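Local atomic coordinates of FAA hydrolase family protein (Pseudomonas aeruginosa, PDB entry 6J5Y), a protein that probably hydrolyses fumarylpyruvate, as a member of the FAH superfamily, and binds a manganese ion together with pyruvate. Residues 185-188 with 189-193; 94-97 with 98-102; 70-73 with 74-78; 117-120 with 121-124. All blocks are in the same frame, centred on the assembly; numbering follows the deposited sequence.

Interaction 1: residues 185-188 with 189-193; sequences SYLS and RFFEL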
loop_
_atom_site.group_PDB
_atom_site.type_symbol
_atom_site.label_atom_id
_atom_site.label_comp_id
_atom_site.label_asym_id
_atom_site.label_seq_id
_atom_site.Cartn_x
_atom_site.Cartn_y
_atom_site.Cartn_z
ATOM N N SER A 185 2.883 7.602 14.137
ATOM C CA SER A 185 2.633 7.778 15.588
ATOM C C SER A 185 1.617 6.742 16.047
ATOM O O SER A 185 1.909 6.033 17.012
ATOM C CB SER A 185 2.152 9.167 15.960
ATOM O OG SER A 185 3.233 10.063 15.913
ATOM N N TYR A 186 0.470 6.644 15.383
ATOM C CA TYR A 186 -0.642 5.816 15.936
ATOM C C TYR A 186 -0.300 4.325 15.806
ATOM O O TYR A 186 -0.500 3.579 16.761
ATOM C CB TYR A 186 -1.992 6.243 15.363
ATOM C CG TYR A 186 -2.340 7.686 15.623
ATOM C CD1 TYR A 186 -1.722 8.413 16.632
ATOM C CD2 TYR A 186 -3.295 8.336 14.866
ATOM C CE1 TYR A 186 -2.044 9.737 16.876
ATOM C CE2 TYR A 186 -3.644 9.656 15.107
ATOM C CZ TYR A 186 -2.999 10.368 16.100
ATOM O OH TYR A 186 -3.301 11.682 16.321
ATOM N N LEU A 187 0.237 3.892 14.673
ATOM C CA LEU A 187 0.730 2.499 14.489
ATOM C C LEU A 187 1.688 2.149 15.631
ATOM O O LEU A 187 1.590 1.025 16.198
ATOM C CB LEU A 187 1.418 2.444 13.122
ATOM C CG LEU A 187 1.405 1.155 12.315
ATOM C CD1 LEU A 187 0.052 0.437 12.293
ATOM C CD2 LEU A 187 1.866 1.489 10.902
ATOM N N SER A 188 2.572 3.083 15.987
ATOM C CA SER A 188 3.646 2.880 16.996
ATOM C C SER A 188 3.072 2.754 18.419
ATOM O O SER A 188 3.868 2.437 19.290
ATOM C CB SER A 188 4.704 3.975 16.925
ATOM O OG SER A 188 4.267 5.185 17.531
ATOM N N ARG A 189 1.785 3.053 18.654
ATOM C CA ARG A 189 1.100 2.747 19.946
ATOM C C ARG A 189 0.831 1.239 20.073
ATOM O O ARG A 189 0.862 0.759 21.193
ATOM C CB ARG A 189 -0.252 3.451 20.068
ATOM C CG ARG A 189 -0.138 4.954 20.253
ATOM C CD ARG A 189 -1.499 5.642 20.335
ATOM N NE ARG A 189 -1.294 7.090 20.424
ATOM C CZ ARG A 189 -2.249 8.009 20.406
ATOM N NH1 ARG A 189 -3.513 7.655 20.307
ATOM N NH2 ARG A 189 -1.933 9.291 20.486
ATOM N N PHE A 190 0.528 0.558 18.955
ATOM C CA PHE A 190 0.074 -0.855 18.910
ATOM C C PHE A 190 1.202 -1.857 18.632
ATOM O O PHE A 190 1.039 -3.056 18.988
ATOM C CB PHE A 190 -1.018 -0.976 17.856
ATOM C CG PHE A 190 -2.253 -0.217 18.249
ATOM C CD1 PHE A 190 -3.182 -0.771 19.117
ATOM C CD2 PHE A 190 -2.465 1.069 17.786
ATOM C CE1 PHE A 190 -4.311 -0.062 19.490
ATOM C CE2 PHE A 190 -3.596 1.773 18.158
ATOM C CZ PHE A 190 -4.533 1.193 18.987
ATOM N N PHE A 191 2.282 -1.411 17.975
ATOM C CA PHE A 191 3.412 -2.263 17.525
ATOM C C PHE A 191 4.702 -1.453 17.648
ATOM O O PHE A 191 4.677 -0.227 17.388
ATOM C CB PHE A 191 3.247 -2.688 16.060
ATOM C CG PHE A 191 1.885 -3.215 15.679
ATOM C CD1 PHE A 191 1.546 -4.551 15.890
ATOM C CD2 PHE A 191 0.936 -2.375 15.112
ATOM C CE1 PHE A 191 0.291 -5.028 15.539
ATOM C CE2 PHE A 191 -0.314 -2.852 14.768
ATOM C CZ PHE A 191 -0.637 -4.175 14.986
ATOM N N GLU A 192 5.817 -2.104 17.967
ATOM C CA GLU A 192 7.138 -1.448 17.835
ATOM C C GLU A 192 7.488 -1.371 16.344
ATOM O O GLU A 192 7.694 -2.405 15.717
ATOM C CB GLU A 192 8.225 -2.204 18.593
ATOM C CG GLU A 192 9.551 -1.484 18.530
ATOM C CD GLU A 192 10.688 -2.205 19.221
ATOM O OE1 GLU A 192 10.476 -3.350 19.665
ATOM O OE2 GLU A 192 11.780 -1.643 19.268
ATOM N N LEU A 193 7.604 -0.174 15.777
ATOM C CA LEU A 193 8.002 -0.075 14.358
ATOM C C LEU A 193 9.499 -0.371 14.289
ATOM O O LEU A 193 10.193 -0.156 15.278
ATOM C CB LEU A 193 7.644 1.298 13.791
ATOM C CG LEU A 193 6.164 1.651 13.862
ATOM C CD1 LEU A 193 5.901 2.980 13.169
ATOM C CD2 LEU A 193 5.298 0.547 13.264
#
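L187 O takes two backbone N-H groups, F191 N at 3.1 Å and F190 N at 3.0 Å, while R189 N turns back to Y186 O, so that bonds reaching three residues along the chain join the usual four-residue step as helix 180-190 runs out. The chain leaves in an extended path, and S188 CA lends a C-H contact to F191 O (3.3 Å). Beside this backbone, Y186 and R189 lie next to each other and point the same way. CD1 of Y186 sits 3.8 Å above the centre of the R189 guanidinium plane, with ring and guanidinium inclined by 45°. R189 CG stands anti to its carbonyl carbon (chi1 -70°) and the chain beyond is extended, which carries the charged group out along the tyrosine. On the buried side, L187 CD1 packs 4.1 Å from F191 CD2, and the L187 and L193 side chains cross at about a right angle, CG of L187 4.1 Å from CD2 of L193, against Y27 of strand 26-30. S188 OG donates to S185 O at 2.6 Å and also receives I96 N, while S185 OG bonds to I96 O. The chemistry is thus divided: two leucines line the buried side with F191 at its margin, the arginine charge stays at the surface, its guanidinium face against the tyrosine's CD1 and CE1, and two buried hydroxyls satisfy both backbone ends of I96.

Interaction 2: residues 94-97 with 98-102; sequences CDIP and LEQAE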
loop_
_atom_site.group_PDB
_atom_site.type_symbol
_atom_site.label_atom_id
_atom_site.label_comp_id
_atom_site.label_asym_id
_atom_site.label_seq_id
_atom_site.Cartn_x
_atom_site.Cartn_y
_atom_site.Cartn_z
ATOM N N CYS A 94 8.539 3.171 19.533
ATOM C CA CYS A 94 7.230 2.970 20.204
ATOM C C CYS A 94 6.700 4.344 20.589
ATOM O O CYS A 94 7.542 5.181 21.008
ATOM C CB CYS A 94 7.366 2.161 21.490
ATOM S SG CYS A 94 8.163 0.554 21.251
ATOM N N ASP A 95 5.391 4.552 20.490
ATOM C CA ASP A 95 4.736 5.803 20.947
ATOM C C ASP A 95 5.532 6.999 20.435
ATOM O O ASP A 95 5.873 7.857 21.250
ATOM C CB ASP A 95 4.659 5.871 22.478
ATOM C CG ASP A 95 3.728 4.833 23.079
ATOM O OD1 ASP A 95 3.165 4.039 22.324
ATOM O OD2 ASP A 95 3.538 4.866 24.289
ATOM N N ILE A 96 5.770 7.050 19.123
ATOM C CA ILE A 96 6.582 8.100 18.461
ATOM C C ILE A 96 5.761 9.386 18.442
ATOM O O ILE A 96 4.673 9.446 17.853
ATOM C CB ILE A 96 7.021 7.666 17.049
ATOM C CG1 ILE A 96 7.825 6.358 17.076
ATOM C CG2 ILE A 96 7.787 8.786 16.370
ATOM C CD1 ILE A 96 7.949 5.683 15.722
ATOM N N PRO A 97 6.294 10.466 19.050
ATOM C CA PRO A 97 5.651 11.782 18.977
ATOM C C PRO A 97 5.376 12.250 17.533
ATOM O O PRO A 97 6.192 12.026 16.661
ATOM C CB PRO A 97 6.674 12.674 19.692
ATOM C CG PRO A 97 7.333 11.727 20.697
ATOM C CD PRO A 97 7.504 10.454 19.891
ATOM N N LEU A 98 4.244 12.910 17.312
ATOM C CA LEU A 98 3.824 13.432 15.977
ATOM C C LEU A 98 4.931 14.295 15.375
ATOM O O LEU A 98 5.179 14.177 14.177
ATOM C CB LEU A 98 2.535 14.249 16.096
ATOM C CG LEU A 98 1.317 13.491 16.625
ATOM C CD1 LEU A 98 0.144 14.445 16.803
ATOM C CD2 LEU A 98 0.927 12.360 15.681
ATOM N N GLU A 99 5.605 15.096 16.192
ATOM C CA GLU A 99 6.627 16.080 15.730
ATOM C C GLU A 99 7.865 15.397 15.128
ATOM O O GLU A 99 8.540 16.040 14.327
ATOM C CB GLU A 99 7.015 16.994 16.889
ATOM C CG GLU A 99 5.866 17.882 17.360
ATOM C CD GLU A 99 4.961 17.247 18.386
ATOM O OE1 GLU A 99 5.319 16.163 18.842
ATOM O OE2 GLU A 99 3.900 17.848 18.739
ATOM N N GLN A 100 8.200 14.163 15.491
ATOM C CA GLN A 100 9.407 13.487 14.925
ATOM C C GLN A 100 9.007 12.280 14.055
ATOM O O GLN A 100 9.923 11.587 13.575
ATOM C CB GLN A 100 10.367 13.049 16.037
ATOM C CG GLN A 100 9.763 12.059 17.026
ATOM C CD GLN A 100 10.804 11.280 17.792
ATOM O OE1 GLN A 100 11.191 11.634 18.919
ATOM N NE2 GLN A 100 11.259 10.193 17.189
ATOM N N ALA A 101 7.710 12.023 13.859
ATOM C CA ALA A 101 7.189 10.766 13.262
ATOM C C ALA A 101 7.715 10.590 11.832
ATOM O O ALA A 101 8.220 9.518 11.498
ATOM C CB ALA A 101 5.689 10.782 13.295
ATOM N N GLU A 102 7.613 11.620 11.002
ATOM C CA GLU A 102 8.072 11.565 9.590
ATOM C C GLU A 102 9.578 11.352 9.521
ATOM O O GLU A 102 10.037 10.828 8.500
ATOM C CB GLU A 102 7.731 12.845 8.854
ATOM C CG GLU A 102 6.345 12.805 8.273
ATOM C CD GLU A 102 5.828 14.179 7.926
ATOM O OE1 GLU A 102 5.231 14.310 6.862
ATOM O OE2 GLU A 102 6.039 15.111 8.738
#
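I96 and A101 form the close-packed side of this turn, where the loop after strand 79-89 enters the short helix 98-101. CG2 of I96 rests 3.7 Å from A101 CA and 4.2 Å from A101 CB, and it also lies 3.8 Å from Q100 NE2, the glutamine chain crossing the isoleucine at about a right angle. Q100 reaches this place because its CG is wedged between its own backbone N and carbonyl carbon (chi1 61°), with the chain extended beyond; its CG then comes 4.0 Å from P97 CD, which puts the aliphatic part of the glutamine against the proline ring. Q100 NE2 finds a weak hydrogen bond with H104. Q100 N bonds to P97 O at 3.2 Å, with the donor standing 53° out of the carbonyl plane. L98 touches S185 of helix 180-190, the helix that covers the buried side. The outer side is far looser. P97, L98 and E99 are exposed, and E99, bent at chi2, brings OE1 back only to 3.8 Å from P97 CB, a van der Waals touch without a polar partner between the two. With a proline that has no N-H to give, the inner side combines carbon packing with the bonds of I96 N to S188 OG and I96 O to S185 OG, while the E99 carboxylate remains at the solvent edge.

Interaction 3: residues 70-73 with 74-78; sequences LAYP and SQTGN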
loop_
_atom_site.group_PDB
_atom_site.type_symbol
_atom_site.label_atom_id
_atom_site.label_comp_id
_atom_site.label_asym_id
_atom_site.label_seq_id
_atom_site.Cartn_x
_atom_site.Cartn_y
_atom_site.Cartn_z
ATOM N N LEU A 70 0.339 -9.867 -13.431
ATOM C CA LEU A 70 -0.260 -10.255 -12.135
ATOM C C LEU A 70 -1.427 -11.214 -12.362
ATOM O O LEU A 70 -2.460 -10.781 -12.896
ATOM C CB LEU A 70 -0.722 -8.990 -11.415
ATOM C CG LEU A 70 -1.139 -9.189 -9.958
ATOM C CD1 LEU A 70 -0.114 -10.024 -9.207
ATOM C CD2 LEU A 70 -1.350 -7.865 -9.254
ATOM N N ALA A 71 -1.281 -12.464 -11.910
ATOM C CA ALA A 71 -2.253 -13.554 -12.123
ATOM C C ALA A 71 -3.518 -13.223 -11.342
ATOM O O ALA A 71 -3.429 -12.866 -10.165
ATOM C CB ALA A 71 -1.656 -14.901 -11.733
ATOM N N TYR A 72 -4.675 -13.281 -11.985
ATOM C CA TYR A 72 -5.960 -13.090 -11.278
ATOM C C TYR A 72 -5.980 -14.073 -10.110
ATOM O O TYR A 72 -5.628 -15.231 -10.278
ATOM C CB TYR A 72 -7.122 -13.296 -12.248
ATOM C CG TYR A 72 -8.453 -12.852 -11.710
ATOM C CD1 TYR A 72 -8.887 -11.552 -11.893
ATOM C CD2 TYR A 72 -9.289 -13.726 -11.041
ATOM C CE1 TYR A 72 -10.140 -11.140 -11.457
ATOM C CE2 TYR A 72 -10.535 -13.329 -10.584
ATOM C CZ TYR A 72 -10.948 -12.017 -10.763
ATOM O OH TYR A 72 -12.160 -11.568 -10.290
ATOM N N PRO A 73 -6.320 -13.662 -8.875
ATOM C CA PRO A 73 -6.216 -14.569 -7.732
ATOM C C PRO A 73 -7.328 -15.631 -7.642
ATOM O O PRO A 73 -8.339 -15.518 -8.337
ATOM C CB PRO A 73 -6.265 -13.627 -6.525
ATOM C CG PRO A 73 -6.980 -12.394 -7.030
ATOM C CD PRO A 73 -6.692 -12.291 -8.503
ATOM N N SER A 74 -7.115 -16.634 -6.787
ATOM C CA SER A 74 -8.080 -17.735 -6.528
ATOM C C SER A 74 -9.225 -17.230 -5.634
ATOM O O SER A 74 -9.077 -16.181 -4.963
ATOM C CB SER A 74 -7.388 -18.930 -5.927
ATOM O OG SER A 74 -7.117 -18.731 -4.530
ATOM N N GLN A 75 -10.367 -17.911 -5.692
ATOM C CA GLN A 75 -11.464 -17.760 -4.719
ATOM C C GLN A 75 -11.995 -16.325 -4.734
ATOM O O GLN A 75 -12.457 -15.872 -3.672
ATOM C CB GLN A 75 -10.964 -18.188 -3.333
ATOM C CG GLN A 75 -10.531 -19.652 -3.277
ATOM C CD GLN A 75 -11.710 -20.584 -3.406
ATOM O OE1 GLN A 75 -12.827 -20.252 -3.019
ATOM N NE2 GLN A 75 -11.461 -21.771 -3.929
ATOM N N THR A 76 -12.027 -15.663 -5.894
ATOM C CA THR A 76 -12.673 -14.324 -6.015
ATOM C C THR A 76 -13.371 -14.158 -7.368
ATOM O O THR A 76 -12.844 -14.631 -8.389
ATOM C CB THR A 76 -11.684 -13.179 -5.772
ATOM O OG1 THR A 76 -12.446 -11.985 -5.649
ATOM C CG2 THR A 76 -10.670 -13.009 -6.873
ATOM N N GLY A 77 -14.505 -13.464 -7.349
ATOM C CA GLY A 77 -15.101 -12.879 -8.553
ATOM C C GLY A 77 -14.926 -11.372 -8.587
ATOM O O GLY A 77 -15.329 -10.802 -9.570
ATOM N N ASN A 78 -14.339 -10.734 -7.563
ATOM C CA ASN A 78 -14.416 -9.260 -7.378
ATOM C C ASN A 78 -13.069 -8.764 -6.885
ATOM O O ASN A 78 -12.921 -8.584 -5.652
ATOM C CB ASN A 78 -15.527 -8.876 -6.402
ATOM C CG ASN A 78 -15.874 -7.407 -6.405
ATOM O OD1 ASN A 78 -15.338 -6.636 -7.186
ATOM N ND2 ASN A 78 -16.788 -7.013 -5.530
HETATM O O HOH W 1 -10.775 -16.350 -8.566
#
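A single water joins P73 to T76: it donates to P73 O at 2.6 Å and accepts from T76 N at 3.0 Å, bridging two backbone groups that make no direct bond across the turn. Around it the side chains pack closely. T76 CG2 is the central methyl, 3.7 Å from P73 CG and 3.7 Å from Y72 CE2. It faces them because T76 OG1 stands opposite its own backbone N (chi1 -169°), which turns the methyl to the proline side and the hydroxyl to the other. The tyrosine ring is bordered in two ways: P73 CD lies over one face, toward the rim, and T76 O approaches the edge in the ring plane, 3.4 Å from CE2. At the far end of the ring, Y72 OH rests 3.3 Å from G77 C, while Y79 meets the same ring edge-to-face. T76 OG1 accepts N78 N at 3.0 Å, nearly straight at 165°, and is bonded in addition to D118 OD1; G77 N goes to D118 OD2. The threonine hydroxyl receiving the N-H two residues on defines an ST turn, here in the surface loop that leads from strand 67-71 into strand 79-89, which carries the manganese ligands E82 and E84.

Interaction 4: residues 117-120 with 121-124; sequences RDLQ and MRMR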
loop_
_atom_site.group_PDB
_atom_site.type_symbol
_atom_site.label_atom_id
_atom_site.label_comp_id
_atom_site.label_asym_id
_atom_site.label_seq_id
_atom_site.Cartn_x
_atom_site.Cartn_y
_atom_site.Cartn_z
ATOM N N ARG A 117 -12.247 -8.381 -2.982
ATOM C CA ARG A 117 -13.289 -7.526 -2.320
ATOM C C ARG A 117 -14.469 -8.376 -1.803
ATOM O O ARG A 117 -14.962 -8.080 -0.675
ATOM C CB ARG A 117 -13.753 -6.426 -3.279
ATOM C CG ARG A 117 -14.785 -5.467 -2.701
ATOM C CD ARG A 117 -14.211 -4.512 -1.674
ATOM N NE ARG A 117 -13.270 -3.621 -2.331
ATOM C CZ ARG A 117 -12.290 -2.931 -1.746
ATOM N NH1 ARG A 117 -12.050 -3.026 -0.444
ATOM N NH2 ARG A 117 -11.521 -2.159 -2.489
ATOM N N ASP A 118 -14.939 -9.354 -2.576
ATOM C CA ASP A 118 -16.029 -10.298 -2.174
ATOM C C ASP A 118 -15.669 -10.955 -0.835
ATOM O O ASP A 118 -16.498 -10.853 0.126
ATOM C CB ASP A 118 -16.396 -11.320 -3.265
ATOM C CG ASP A 118 -15.235 -12.023 -3.968
ATOM O OD1 ASP A 118 -14.076 -11.868 -3.531
ATOM O OD2 ASP A 118 -15.499 -12.713 -4.973
ATOM N N LEU A 119 -14.463 -11.519 -0.731
ATOM C CA LEU A 119 -13.964 -12.153 0.524
ATOM C C LEU A 119 -13.854 -11.112 1.646
ATOM O O LEU A 119 -14.332 -11.396 2.766
ATOM C CB LEU A 119 -12.617 -12.843 0.273
ATOM C CG LEU A 119 -12.624 -13.996 -0.731
ATOM C CD1 LEU A 119 -11.286 -14.730 -0.714
ATOM C CD2 LEU A 119 -13.776 -14.969 -0.467
ATOM N N GLN A 120 -13.225 -9.965 1.385
ATOM C CA GLN A 120 -13.043 -8.922 2.419
ATOM C C GLN A 120 -14.413 -8.505 2.974
ATOM O O GLN A 120 -14.567 -8.354 4.212
ATOM C CB GLN A 120 -12.267 -7.739 1.828
ATOM C CG GLN A 120 -12.124 -6.573 2.805
ATOM C CD GLN A 120 -13.159 -5.501 2.567
ATOM O OE1 GLN A 120 -13.433 -5.132 1.427
ATOM N NE2 GLN A 120 -13.759 -5.003 3.635
ATOM N N MET A 121 -15.378 -8.296 2.093
ATOM C CA MET A 121 -16.720 -7.788 2.486
ATOM C C MET A 121 -17.470 -8.889 3.231
ATOM O O MET A 121 -18.130 -8.559 4.217
ATOM C CB MET A 121 -17.507 -7.285 1.273
ATOM C CG MET A 121 -16.977 -5.956 0.763
ATOM S SD MET A 121 -17.899 -5.316 -0.676
ATOM C CE MET A 121 -19.441 -4.899 0.138
ATOM N N ARG A 122 -17.318 -10.154 2.839
ATOM C CA ARG A 122 -17.909 -11.307 3.584
ATOM C C ARG A 122 -17.341 -11.367 5.022
ATOM O O ARG A 122 -18.130 -11.520 5.986
ATOM C CB ARG A 122 -17.699 -12.599 2.797
ATOM C CG ARG A 122 -18.402 -13.816 3.383
ATOM C CD ARG A 122 -18.472 -14.958 2.389
ATOM N NE ARG A 122 -17.300 -15.823 2.482
ATOM C CZ ARG A 122 -16.910 -16.704 1.556
ATOM N NH1 ARG A 122 -17.591 -16.831 0.425
ATOM N NH2 ARG A 122 -15.831 -17.445 1.764
ATOM N N MET A 123 -16.029 -11.225 5.199
ATOM C CA MET A 123 -15.416 -11.233 6.560
ATOM C C MET A 123 -15.929 -10.020 7.364
ATOM O O MET A 123 -16.361 -10.226 8.514
ATOM C CB MET A 123 -13.885 -11.239 6.496
ATOM C CG MET A 123 -13.315 -12.433 5.734
ATOM S SD MET A 123 -13.715 -14.079 6.427
ATOM C CE MET A 123 -15.200 -14.441 5.487
ATOM N N ARG A 124 -15.990 -8.829 6.772
ATOM C CA ARG A 124 -16.525 -7.628 7.464
ATOM C C ARG A 124 -17.965 -7.911 7.963
ATOM O O ARG A 124 -18.262 -7.668 9.142
ATOM C CB ARG A 124 -16.401 -6.416 6.531
ATOM C CG ARG A 124 -17.027 -5.148 7.084
ATOM C CD ARG A 124 -17.373 -4.175 5.995
ATOM N NE ARG A 124 -18.597 -4.552 5.301
ATOM C CZ ARG A 124 -19.020 -4.028 4.156
ATOM N NH1 ARG A 124 -18.316 -3.092 3.538
ATOM N NH2 ARG A 124 -20.151 -4.454 3.627
HETATM O O HOH W 2 -15.660 -2.694 3.794
#
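M121 can be followed outward over R117 and Q120, one turn of helix 117-126. Its CB lies 3.3 Å from R117 O, and CG stays as near, 3.3 Å from R117 O, while also meeting Q120 OE1 at 3.7 Å and lying over the rim of one face of the R124 guanidinium. CG is placed there by standing beside the backbone N (chi1 -74°). SD then packs 3.7 Å from R117 CG, and the chain bends at chi3, which takes CE away from the turn. Further out along the arginine, NH1 donates to Q120 OE1 at 3.1 Å, a straight bond (168°) in the guanidinium plane. The other end of that amide, NE2, gives to a water at 3.0 Å, which also accepts from R124 NH1. On another flank of the helix, L119 CD2 lies over one face of the R122 guanidinium, toward its rim, 3.9 Å from NH2. Four regular backbone bonds, from M121 N through R124 N back to R117 O through Q120 O, fix the spacing. R117 NH2 also forms a salt bridge with E82, a manganese ligand. Through E82, R117 is a second-shell group, and its bond to Q120 limits how its guanidinium can turn, consistent with helping to orient that carboxylate.

In the fold
From the N terminus the order is interaction 3, interaction 2, interaction 4, interaction 1. Each closes only a local turn, and none encloses or crosses another. They fall instead into two spatial pairs. Interactions 3 and 4, with centres about 13 Å apart, meet through D118, which ties the loop entering strand 79-89 to the start of the helix following strand 105-116; of the two, interaction 4 comes near the metal site, through R117. Interactions 2 and 1, with centres about 9 Å apart, meet where the loop 94-97 lies along helix 180-190. The pairs stand well apart: the centres of interactions 2 and 3 are about 38 Å from each other, on opposite sides of the chain's centre.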